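Local structure of salivary nitrophorin (Cimex lectularius, 2IMQ) at residues 11-15 against 242-246; 38-44 against 85-91; 215-220 against 257-262. The protein carries heme b and delivers nitric oxide to the victim during feeding, which widens the blood vessels. All coordinates share one frame; numbering follows the deposited sequence.

Contact 1: 11-15 against 242-246; sequences TVSWN and TDRAL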
loop_
_atom_site.group_PDB
_atom_site.type_symbol
_atom_site.label_atom_id
_atom_site.label_comp_id
_atom_site.label_asym_id
_atom_site.label_seq_id
_atom_site.Cartn_x
_atom_site.Cartn_y
_atom_site.Cartn_z
ATOM N N THR A 11 4.311 4.651 -4.364
ATOM C CA THR A 11 3.964 3.561 -3.473
ATOM C C THR A 11 3.563 2.354 -4.263
ATOM O O THR A 11 2.935 2.473 -5.324
ATOM C CB THR A 11 2.798 3.968 -2.522
ATOM O OG1 THR A 11 1.589 4.200 -3.253
ATOM C CG2 THR A 11 3.135 5.238 -1.754
ATOM N N VAL A 12 3.898 1.185 -3.754
ATOM C CA VAL A 12 3.382 -0.034 -4.308
ATOM C C VAL A 12 2.970 -0.966 -3.220
ATOM O O VAL A 12 3.692 -1.111 -2.228
ATOM C CB VAL A 12 4.394 -0.684 -5.316
ATOM C CG1 VAL A 12 5.679 -1.130 -4.636
ATOM C CG2 VAL A 12 3.782 -1.835 -6.058
ATOM N N SER A 13 1.832 -1.608 -3.396
ATOM C CA SER A 13 1.521 -2.663 -2.500
ATOM C C SER A 13 1.043 -3.894 -3.253
ATOM O O SER A 13 0.506 -3.810 -4.401
ATOM C CB SER A 13 0.525 -2.249 -1.475
ATOM O OG SER A 13 -0.794 -2.229 -1.967
ATOM N N TRP A 14 1.214 -5.025 -2.598
ATOM C CA TRP A 14 0.876 -6.296 -3.208
ATOM C C TRP A 14 0.525 -7.277 -2.134
ATOM O O TRP A 14 1.316 -7.565 -1.236
ATOM C CB TRP A 14 2.079 -6.783 -3.969
ATOM C CG TRP A 14 1.860 -7.903 -4.900
ATOM C CD1 TRP A 14 0.690 -8.525 -5.241
ATOM C CD2 TRP A 14 2.861 -8.434 -5.742
ATOM N NE1 TRP A 14 0.950 -9.487 -6.195
ATOM C CE2 TRP A 14 2.281 -9.443 -6.514
ATOM C CE3 TRP A 14 4.223 -8.167 -5.900
ATOM C CZ2 TRP A 14 3.014 -10.162 -7.440
ATOM C CZ3 TRP A 14 4.927 -8.892 -6.796
ATOM C CH2 TRP A 14 4.332 -9.852 -7.562
ATOM N N ASN A 15 -0.661 -7.833 -2.232
ATOM C CA ASN A 15 -1.021 -9.004 -1.439
ATOM C C ASN A 15 -0.430 -10.186 -2.184
ATOM O O ASN A 15 -1.020 -10.773 -3.124
ATOM C CB ASN A 15 -2.538 -9.096 -1.268
ATOM C CG ASN A 15 -2.914 -10.161 -0.290
ATOM O OD1 ASN A 15 -2.133 -11.066 -0.107
ATOM N ND2 ASN A 15 -4.081 -10.062 0.367
ATOM N N THR A 242 -8.322 -5.064 -4.180
ATOM C CA THR A 242 -7.732 -5.509 -2.920
ATOM C C THR A 242 -6.650 -4.556 -2.430
ATOM O O THR A 242 -6.852 -3.800 -1.471
ATOM C CB THR A 242 -7.315 -6.937 -3.029
ATOM O OG1 THR A 242 -6.419 -7.070 -4.113
ATOM C CG2 THR A 242 -8.497 -7.793 -3.302
ATOM N N ASP A 243 -5.563 -4.466 -3.164
ATOM C CA ASP A 243 -4.504 -3.464 -2.854
ATOM C C ASP A 243 -4.995 -2.063 -3.183
ATOM O O ASP A 243 -5.482 -1.829 -4.292
ATOM C CB ASP A 243 -3.253 -3.783 -3.650
ATOM C CG ASP A 243 -2.530 -4.973 -3.046
ATOM O OD1 ASP A 243 -1.827 -4.749 -2.001
ATOM O OD2 ASP A 243 -2.622 -6.156 -3.473
ATOM N N ARG A 244 -4.846 -1.131 -2.252
ATOM C CA ARG A 244 -5.307 0.210 -2.380
ATOM C C ARG A 244 -4.233 1.142 -1.899
ATOM O O ARG A 244 -3.390 0.795 -1.082
ATOM C CB ARG A 244 -6.598 0.470 -1.546
ATOM C CG ARG A 244 -7.651 -0.611 -1.660
ATOM C CD ARG A 244 -8.335 -0.730 -3.015
ATOM N NE ARG A 244 -9.385 0.236 -3.201
ATOM C CZ ARG A 244 -10.658 0.031 -2.917
ATOM N NH1 ARG A 244 -11.080 -1.147 -2.449
ATOM N NH2 ARG A 244 -11.523 1.032 -3.075
ATOM N N ALA A 245 -4.306 2.372 -2.393
ATOM C CA ALA A 245 -3.508 3.495 -1.860
ATOM C C ALA A 245 -4.412 4.625 -1.491
ATOM O O ALA A 245 -5.199 5.096 -2.320
ATOM C CB ALA A 245 -2.496 3.980 -2.915
ATOM N N LEU A 246 -4.310 5.054 -0.249
ATOM C CA LEU A 246 -5.079 6.173 0.268
ATOM C C LEU A 246 -4.083 7.235 0.705
ATOM O O LEU A 246 -2.965 6.958 1.137
ATOM C CB LEU A 246 -5.896 5.774 1.495
ATOM C CG LEU A 246 -6.821 4.625 1.321
ATOM C CD1 LEU A 246 -7.535 4.358 2.645
ATOM C CD2 LEU A 246 -7.793 4.830 0.161
HETATM O O HOH W 1 -1.235 0.266 -2.666
#
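Asp-243 holds its CG anti to the carbonyl carbon and beside the backbone N (chi1 -75°), which sends the carboxylate across to Ser-13 and Asn-15. Ser-13 meets it with OG placed between its own backbone N and carbonyl carbon. The two strands lie in different sheets of the beta-sandwich of the DNase I-like fold. The axes of segments 11-15 and 243-246 approach to 6.7 Å, at 151° between their directions, so they face each other roughly antiparallel across the sandwich interior.

Asp-243 carries the contact, and each carboxylate oxygen has its own task. Asp-243 OD1 accepts from Ser-13 OG at 2.7 Å. It is met on its anti side, with the hydroxyl 26° out of the carboxylate plane. Asp-243 OD2 uses its syn lone pair for Asn-15 N at 2.9 Å. Asp-243 OD1 also comes within 3.1 Å of Trp-14 N, but the angle is too poor for a bond. The two bonds together fix the rotation of the carboxylate. Asp-243 OD2 also sits near the plane of the Trp-14 ring, at its edge.

The Trp-14 side chain starts out away from 242-246; its ring touches the heme, and NE1 bonds to His-271 O. Asn-15 ND2 goes to Asp-171. Thr-242 to Arg-244, which follow Trp-241, resemble the Trp-Cys-Asp-Arg signature of inositol polyphosphate 5-phosphatases, consistent with the family assignment.

Farther along, Thr-11 OG1 lies 4.1 Å from Ala-245 CB, a looser approach. Between the strands one water bridges the two sides. It donates to Ser-13 OG at 2.6 Å, making that hydroxyl both donor and acceptor. The same water gives a second, weak bond to Arg-244 O at 2.7 Å.

Contact 2: 38-44 against 85-91; sequences DVIAVAV and GLTVYCL. With HEM (protoporphyrin IX containing Fe), chain B.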
loop_
_atom_site.group_PDB
_atom_site.type_symbol
_atom_site.label_atom_id
_atom_site.label_comp_id
_atom_site.label_asym_id
_atom_site.label_seq_id
_atom_site.Cartn_x
_atom_site.Cartn_y
_atom_site.Cartn_z
ATOM N N ASP A 38 11.286 10.939 -5.198
ATOM C CA ASP A 38 12.011 11.228 -3.972
ATOM C C ASP A 38 11.867 10.199 -2.878
ATOM O O ASP A 38 12.817 9.909 -2.157
ATOM C CB ASP A 38 11.607 12.610 -3.487
ATOM C CG ASP A 38 11.879 13.659 -4.511
ATOM O OD1 ASP A 38 13.092 13.906 -4.799
ATOM O OD2 ASP A 38 10.952 14.209 -5.153
ATOM N N VAL A 39 10.661 9.623 -2.770
ATOM C CA VAL A 39 10.345 8.640 -1.745
ATOM C C VAL A 39 9.666 7.448 -2.416
ATOM O O VAL A 39 8.847 7.635 -3.322
ATOM C CB VAL A 39 9.379 9.252 -0.687
ATOM C CG1 VAL A 39 8.987 8.206 0.313
ATOM C CG2 VAL A 39 10.048 10.490 -0.111
ATOM N N ILE A 40 10.050 6.263 -1.986
ATOM C CA ILE A 40 9.367 5.034 -2.443
ATOM C C ILE A 40 8.989 4.190 -1.254
ATOM O O ILE A 40 9.800 3.969 -0.340
ATOM C CB ILE A 40 10.328 4.191 -3.332
ATOM C CG1 ILE A 40 10.764 4.937 -4.593
ATOM C CG2 ILE A 40 9.681 2.914 -3.754
ATOM C CD1 ILE A 40 11.895 4.229 -5.369
ATOM N N ALA A 41 7.738 3.724 -1.226
ATOM C CA ALA A 41 7.286 2.843 -0.173
ATOM C C ALA A 41 6.744 1.554 -0.806
ATOM O O ALA A 41 6.037 1.631 -1.820
ATOM C CB ALA A 41 6.240 3.486 0.659
ATOM N N VAL A 42 7.115 0.438 -0.221
ATOM C CA VAL A 42 6.714 -0.897 -0.659
ATOM C C VAL A 42 6.033 -1.656 0.461
ATOM O O VAL A 42 6.634 -1.850 1.510
ATOM C CB VAL A 42 7.967 -1.714 -1.104
ATOM C CG1 VAL A 42 7.555 -3.092 -1.621
ATOM C CG2 VAL A 42 8.763 -0.899 -2.180
ATOM N N ALA A 43 4.807 -2.091 0.256
ATOM C CA ALA A 43 4.071 -2.809 1.282
ATOM C C ALA A 43 3.657 -4.155 0.681
ATOM O O ALA A 43 3.149 -4.251 -0.449
ATOM C CB ALA A 43 2.826 -2.058 1.743
ATOM N N VAL A 44 3.825 -5.184 1.461
ATOM C CA VAL A 44 3.360 -6.512 1.085
ATOM C C VAL A 44 2.557 -7.138 2.206
ATOM O O VAL A 44 2.729 -6.813 3.383
ATOM C CB VAL A 44 4.478 -7.471 0.701
ATOM C CG1 VAL A 44 5.054 -7.081 -0.548
ATOM C CG2 VAL A 44 5.528 -7.566 1.757
ATOM N N GLY A 85 4.866 -6.598 5.449
ATOM C CA GLY A 85 6.177 -6.012 5.251
ATOM C C GLY A 85 5.975 -4.573 4.766
ATOM O O GLY A 85 5.127 -4.305 3.894
ATOM N N LEU A 86 6.748 -3.631 5.316
ATOM C CA LEU A 86 6.721 -2.262 4.848
ATOM C C LEU A 86 8.151 -1.753 4.794
ATOM O O LEU A 86 8.879 -1.826 5.785
ATOM C CB LEU A 86 5.949 -1.347 5.799
ATOM C CG LEU A 86 5.830 0.140 5.458
ATOM C CD1 LEU A 86 5.105 0.383 4.118
ATOM C CD2 LEU A 86 5.172 0.871 6.605
ATOM N N THR A 87 8.515 -1.199 3.641
ATOM C CA THR A 87 9.841 -0.617 3.441
ATOM C C THR A 87 9.645 0.786 2.906
ATOM O O THR A 87 8.859 0.989 1.979
ATOM C CB THR A 87 10.655 -1.471 2.479
ATOM O OG1 THR A 87 10.671 -2.827 2.932
ATOM C CG2 THR A 87 12.099 -0.977 2.434
ATOM N N VAL A 88 10.449 1.746 3.412
ATOM C CA VAL A 88 10.435 3.097 2.921
ATOM C C VAL A 88 11.859 3.486 2.515
ATOM O O VAL A 88 12.773 3.299 3.318
ATOM C CB VAL A 88 9.869 4.086 3.972
ATOM C CG1 VAL A 88 9.809 5.443 3.396
ATOM C CG2 VAL A 88 8.454 3.640 4.396
ATOM N N TYR A 89 11.989 4.018 1.312
ATOM C CA TYR A 89 13.248 4.524 0.780
ATOM C C TYR A 89 13.089 6.002 0.499
ATOM O O TYR A 89 12.020 6.487 0.115
ATOM C CB TYR A 89 13.579 3.832 -0.554
ATOM C CG TYR A 89 13.721 2.369 -0.502
ATOM C CD1 TYR A 89 12.648 1.558 -0.793
ATOM C CD2 TYR A 89 14.913 1.763 -0.174
ATOM C CE1 TYR A 89 12.770 0.184 -0.773
ATOM C CE2 TYR A 89 15.043 0.391 -0.158
ATOM C CZ TYR A 89 13.951 -0.418 -0.470
ATOM O OH TYR A 89 14.046 -1.781 -0.405
ATOM N N CYS A 90 14.206 6.746 0.658
ATOM C CA CYS A 90 14.195 8.140 0.307
ATOM C C CYS A 90 15.521 8.488 -0.321
ATOM O O CYS A 90 16.531 7.927 0.068
ATOM C CB CYS A 90 13.962 8.993 1.552
ATOM S SG CYS A 90 13.850 10.821 1.321
ATOM N N LEU A 91 15.512 9.382 -1.288
ATOM C CA LEU A 91 16.806 9.834 -1.863
ATOM C C LEU A 91 17.662 10.401 -0.754
ATOM O O LEU A 91 17.209 11.234 0.040
ATOM C CB LEU A 91 16.591 10.832 -2.981
ATOM C CG LEU A 91 16.036 10.308 -4.316
ATOM C CD1 LEU A 91 15.755 11.433 -5.234
ATOM C CD2 LEU A 91 16.909 9.270 -4.953
HETATM C CHA HEM B . 12.932 -7.649 3.048
HETATM C CHB HEM B . 9.843 -6.903 -0.613
HETATM C CHC HEM B . 8.349 -11.466 -0.267
HETATM C CHD HEM B . 11.133 -12.179 3.538
HETATM C C1A HEM B . 12.271 -7.041 2.020
HETATM C C2A HEM B . 12.473 -5.693 1.542
HETATM C C3A HEM B . 11.574 -5.499 0.544
HETATM C C4A HEM B . 10.827 -6.709 0.352
HETATM C CMA HEM B . 11.429 -4.237 -0.287
HETATM C CAA HEM B . 13.502 -4.657 2.047
HETATM C CBA HEM B . 14.692 -4.823 1.063
HETATM C CGA HEM B . 15.862 -3.930 1.449
HETATM O O1A HEM B . 16.600 -4.292 2.365
HETATM O O2A HEM B . 16.098 -2.884 0.794
HETATM C C1B HEM B . 9.195 -8.078 -0.835
HETATM C C2B HEM B . 8.220 -8.301 -1.874
HETATM C C3B HEM B . 7.801 -9.559 -1.797
HETATM C C4B HEM B . 8.511 -10.180 -0.708
HETATM C CMB HEM B . 7.891 -7.163 -2.773
HETATM C CAB HEM B . 6.767 -10.285 -2.644
HETATM C CBB HEM B . 6.435 -9.842 -3.864
HETATM C C1C HEM B . 8.974 -12.119 0.756
HETATM C C2C HEM B . 8.729 -13.464 1.213
HETATM C C3C HEM B . 9.561 -13.665 2.231
HETATM C C4C HEM B . 10.235 -12.440 2.531
HETATM C CMC HEM B . 7.858 -14.523 0.530
HETATM C CAC HEM B . 9.715 -14.949 3.033
HETATM C CBC HEM B . 8.699 -15.494 3.699
HETATM C C1D HEM B . 11.821 -11.009 3.771
HETATM C C2D HEM B . 12.689 -10.803 4.905
HETATM C C3D HEM B . 13.264 -9.434 4.739
HETATM C C4D HEM B . 12.680 -8.897 3.538
HETATM C CMD HEM B . 13.002 -11.800 6.021
HETATM C CAD HEM B . 14.244 -8.795 5.738
HETATM C CBD HEM B . 15.549 -9.560 5.591
HETATM C CGD HEM B . 16.668 -8.820 6.255
HETATM O O1D HEM B . 17.820 -9.361 6.212
HETATM O O2D HEM B . 16.388 -7.718 6.811
HETATM N NA HEM B . 11.275 -7.657 1.271
HETATM N NB HEM B . 9.335 -9.236 -0.122
HETATM N NC HEM B . 9.866 -11.522 1.596
HETATM N ND HEM B . 11.829 -9.850 3.005
HETATM FE FE HEM B . 10.682 -9.622 1.355
HETATM O O HOH W 2 8.432 -4.101 2.003
#
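Tyr-89 pairs with Ile-40 in an antiparallel hydrogen-bonded pair. Tyr-89 N reaches Ile-40 O at 2.7 Å, nearly straight at 173°. The ring leaves on the same sheet face as Ile-40 and Val-42. With CG anti to the carbonyl carbon (chi1 -60°), it runs alongside the neighbouring strand, and Val-42 CG2 meets its edge at CE1, 4.4 Å away. At the far end Tyr-89 OH donates to heme O2A at 2.6 Å, in the plane of the ring. Lys-75 NZ is also hydrogen-bonded to the heme.

Asp-38 ends the ladder. Asp-38 O accepts from Leu-91 N at 2.9 Å. The Asp-38 and Leu-91 side chains cross obliquely, with Asp-38 OD1 3.7 Å from Leu-91 CD1. The carboxylate is held from elsewhere, by His-94 and by Ser-8 N.

At the other end of the two segments Gly-85 exchanges two backbone bonds with Val-44. Val-44 CG2 packs directly on Gly-85 CA at 3.9 Å, with no side chain between them. Val-44 CG1 reaches the heme methyl CMB at 3.6 Å. Between these ends, a water donates to Val-42 O and is also bonded to Thr-87 OG1, which lies beside the heme. Thr-87 OG1 is also hydrogen-bonded to Asn-78 ND2.

The regular antiparallel ladder belongs to one sheet of the DNase I-like sandwich, and here the face bearing Val-44, Thr-87 and Tyr-89 forms part of the heme pocket.

Contact 3: 215-220 against 257-262; sequences EPQVTF and PLSYNS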
loop_
_atom_site.group_PDB
_atom_site.type_symbol
_atom_site.label_atom_id
_atom_site.label_comp_id
_atom_site.label_asym_id
_atom_site.label_seq_id
_atom_site.Cartn_x
_atom_site.Cartn_y
_atom_site.Cartn_z
ATOM N N GLU A 215 -8.850 8.122 -1.963
ATOM C CA GLU A 215 -8.239 7.226 -2.914
ATOM C C GLU A 215 -8.183 7.933 -4.285
ATOM O O GLU A 215 -9.128 8.588 -4.691
ATOM C CB GLU A 215 -9.083 5.961 -3.060
ATOM C CG GLU A 215 -8.406 4.903 -3.892
ATOM C CD GLU A 215 -9.136 3.588 -3.963
ATOM O OE1 GLU A 215 -10.361 3.541 -3.638
ATOM O OE2 GLU A 215 -8.474 2.558 -4.307
ATOM N N PRO A 216 -7.070 7.842 -4.987
ATOM C CA PRO A 216 -7.073 8.372 -6.356
ATOM C C PRO A 216 -8.155 7.689 -7.187
ATOM O O PRO A 216 -8.608 6.580 -6.860
ATOM C CB PRO A 216 -5.709 7.972 -6.878
ATOM C CG PRO A 216 -4.873 7.830 -5.693
ATOM C CD PRO A 216 -5.822 7.135 -4.659
ATOM N N GLN A 217 -8.598 8.359 -8.259
ATOM C CA GLN A 217 -9.568 7.711 -9.154
ATOM C C GLN A 217 -9.052 6.382 -9.707
ATOM O O GLN A 217 -7.946 6.261 -10.178
ATOM C CB GLN A 217 -9.914 8.605 -10.353
ATOM C CG GLN A 217 -10.859 7.932 -11.330
ATOM C CD GLN A 217 -11.237 8.698 -12.573
ATOM O OE1 GLN A 217 -12.229 8.306 -13.233
ATOM N NE2 GLN A 217 -10.473 9.752 -12.924
ATOM N N VAL A 218 -9.914 5.389 -9.605
ATOM C CA VAL A 218 -9.624 4.058 -10.093
ATOM C C VAL A 218 -10.170 3.925 -11.507
ATOM O O VAL A 218 -11.338 4.089 -11.731
ATOM C CB VAL A 218 -10.298 2.991 -9.204
ATOM C CG1 VAL A 218 -10.131 1.629 -9.769
ATOM C CG2 VAL A 218 -9.703 3.056 -7.779
ATOM N N THR A 219 -9.298 3.576 -12.434
ATOM C CA THR A 219 -9.677 3.317 -13.824
ATOM C C THR A 219 -9.359 1.920 -14.286
ATOM O O THR A 219 -9.626 1.609 -15.442
ATOM C CB THR A 219 -8.986 4.329 -14.767
ATOM O OG1 THR A 219 -7.579 4.125 -14.729
ATOM C CG2 THR A 219 -9.220 5.687 -14.307
ATOM N N PHE A 220 -8.744 1.107 -13.441
ATOM C CA PHE A 220 -8.332 -0.215 -13.750
ATOM C C PHE A 220 -9.341 -1.202 -13.191
ATOM O O PHE A 220 -10.046 -0.972 -12.209
ATOM C CB PHE A 220 -6.924 -0.487 -13.220
ATOM C CG PHE A 220 -6.690 -0.128 -11.757
ATOM C CD1 PHE A 220 -6.779 -1.078 -10.767
ATOM C CD2 PHE A 220 -6.318 1.150 -11.407
ATOM C CE1 PHE A 220 -6.531 -0.742 -9.446
ATOM C CE2 PHE A 220 -6.088 1.486 -10.113
ATOM C CZ PHE A 220 -6.181 0.510 -9.130
ATOM N N PRO A 257 -2.326 12.979 -6.778
ATOM C CA PRO A 257 -2.011 11.775 -7.493
ATOM C C PRO A 257 -1.711 12.081 -8.970
ATOM O O PRO A 257 -2.422 12.835 -9.626
ATOM C CB PRO A 257 -3.287 10.925 -7.390
ATOM C CG PRO A 257 -4.130 11.622 -6.465
ATOM C CD PRO A 257 -3.699 12.980 -6.245
ATOM N N LEU A 258 -0.661 11.474 -9.480
ATOM C CA LEU A 258 -0.294 11.531 -10.884
ATOM C C LEU A 258 -0.791 10.363 -11.673
ATOM O O LEU A 258 -1.212 10.514 -12.825
ATOM C CB LEU A 258 1.246 11.631 -11.010
ATOM C CG LEU A 258 1.881 12.714 -10.139
ATOM C CD1 LEU A 258 3.383 12.665 -10.148
ATOM C CD2 LEU A 258 1.335 14.100 -10.536
ATOM N N SER A 259 -0.753 9.185 -11.052
ATOM C CA SER A 259 -1.266 7.986 -11.668
ATOM C C SER A 259 -1.525 6.960 -10.577
ATOM O O SER A 259 -0.956 7.033 -9.474
ATOM C CB SER A 259 -0.332 7.453 -12.713
ATOM O OG SER A 259 0.861 6.996 -12.151
ATOM N N TYR A 260 -2.363 6.000 -10.904
ATOM C CA TYR A 260 -2.805 4.933 -9.998
ATOM C C TYR A 260 -3.195 3.793 -10.892
ATOM O O TYR A 260 -4.108 3.924 -11.681
ATOM C CB TYR A 260 -3.978 5.447 -9.177
ATOM C CG TYR A 260 -4.496 4.576 -8.071
ATOM C CD1 TYR A 260 -3.629 3.830 -7.233
ATOM C CD2 TYR A 260 -5.851 4.525 -7.788
ATOM C CE1 TYR A 260 -4.115 3.106 -6.168
ATOM C CE2 TYR A 260 -6.328 3.804 -6.694
ATOM C CZ TYR A 260 -5.466 3.085 -5.893
ATOM O OH TYR A 260 -5.973 2.353 -4.867
ATOM N N ASN A 261 -2.444 2.725 -10.852
ATOM C CA ASN A 261 -2.644 1.615 -11.739
ATOM C C ASN A 261 -2.269 0.304 -11.121
ATOM O O ASN A 261 -1.281 0.215 -10.407
ATOM C CB ASN A 261 -1.726 1.756 -12.979
ATOM C CG ASN A 261 -1.981 2.988 -13.812
ATOM O OD1 ASN A 261 -2.798 2.972 -14.721
ATOM N ND2 ASN A 261 -1.236 4.037 -13.565
ATOM N N SER A 262 -2.997 -0.752 -11.465
ATOM C CA SER A 262 -2.531 -2.090 -11.242
ATOM C C SER A 262 -1.450 -2.409 -12.285
ATOM O O SER A 262 -1.457 -1.890 -13.382
ATOM C CB SER A 262 -3.657 -3.095 -11.374
ATOM O OG SER A 262 -4.267 -2.980 -12.646
HETATM O O HOH W 3 -6.651 4.564 -11.923
#
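The Tyr-260 ring sits between Pro-216 and Phe-220. Pro-216 CD lies over one face in a CH-pi contact, 4.1 Å from the ring centroid. On the opposite face Phe-220 makes a T-shaped stack, its edge toward the tyrosine and the planes at 81°. Phe-220 CG lies between its backbone N and carbonyl carbon (chi1 50°), turning the ring in against Tyr-260. Phe-220 CE2 comes 3.8 Å from Tyr-260 CD2. Val-218 uses both branches: CG2 reaches Tyr-260 CE2 at 3.6 Å, while CG1 lies over the Phe-220 ring. The other face of that phenyl rests on the backbone at Ser-262 N. Farther out, Pro-216 CB meets Pro-257 CB at 3.9 Å.

Polar groups lie at the edge. Water donates to Gln-217 O and Tyr-260 O and accepts from Thr-219 N, tying the loop to the strand. Tyr-260 OH donates to Glu-215 OE2 at 2.6 Å, and OE2 accepts with its anti lone pair. The carboxylate is turned 63° from the ring plane. Both reach strand 243-248: Glu-215 OE2 forms a salt bridge with Arg-244 NE, and Tyr-260 OH bonds to Ala-245 N. The loop packs on an outermost strand of one sheet of the DNase I-like beta-sandwich.

Contact 1 lies near the centre of the chain and joins the two sheets. Contact 2 is about 12 Å from it and contact 3 about 11 Å, centre to centre; contacts 2 and 3 are about 18 Å apart and do not touch. Strands 6-17, 39-46, 84-91 and 255-262 share the six-stranded sheet, while strand 243-248 edges the other. Along the chain, contact 2 falls between the two segments of contact 1, and the segments of contacts 1 and 3 alternate. Backbone bonds from Val-12 to Ala-41 and Ala-43 join contacts 1 and 2. Contact 2 thus lies on the heme side of the sandwich and contact 3 at its edge strand 255-262, with contact 1 between them.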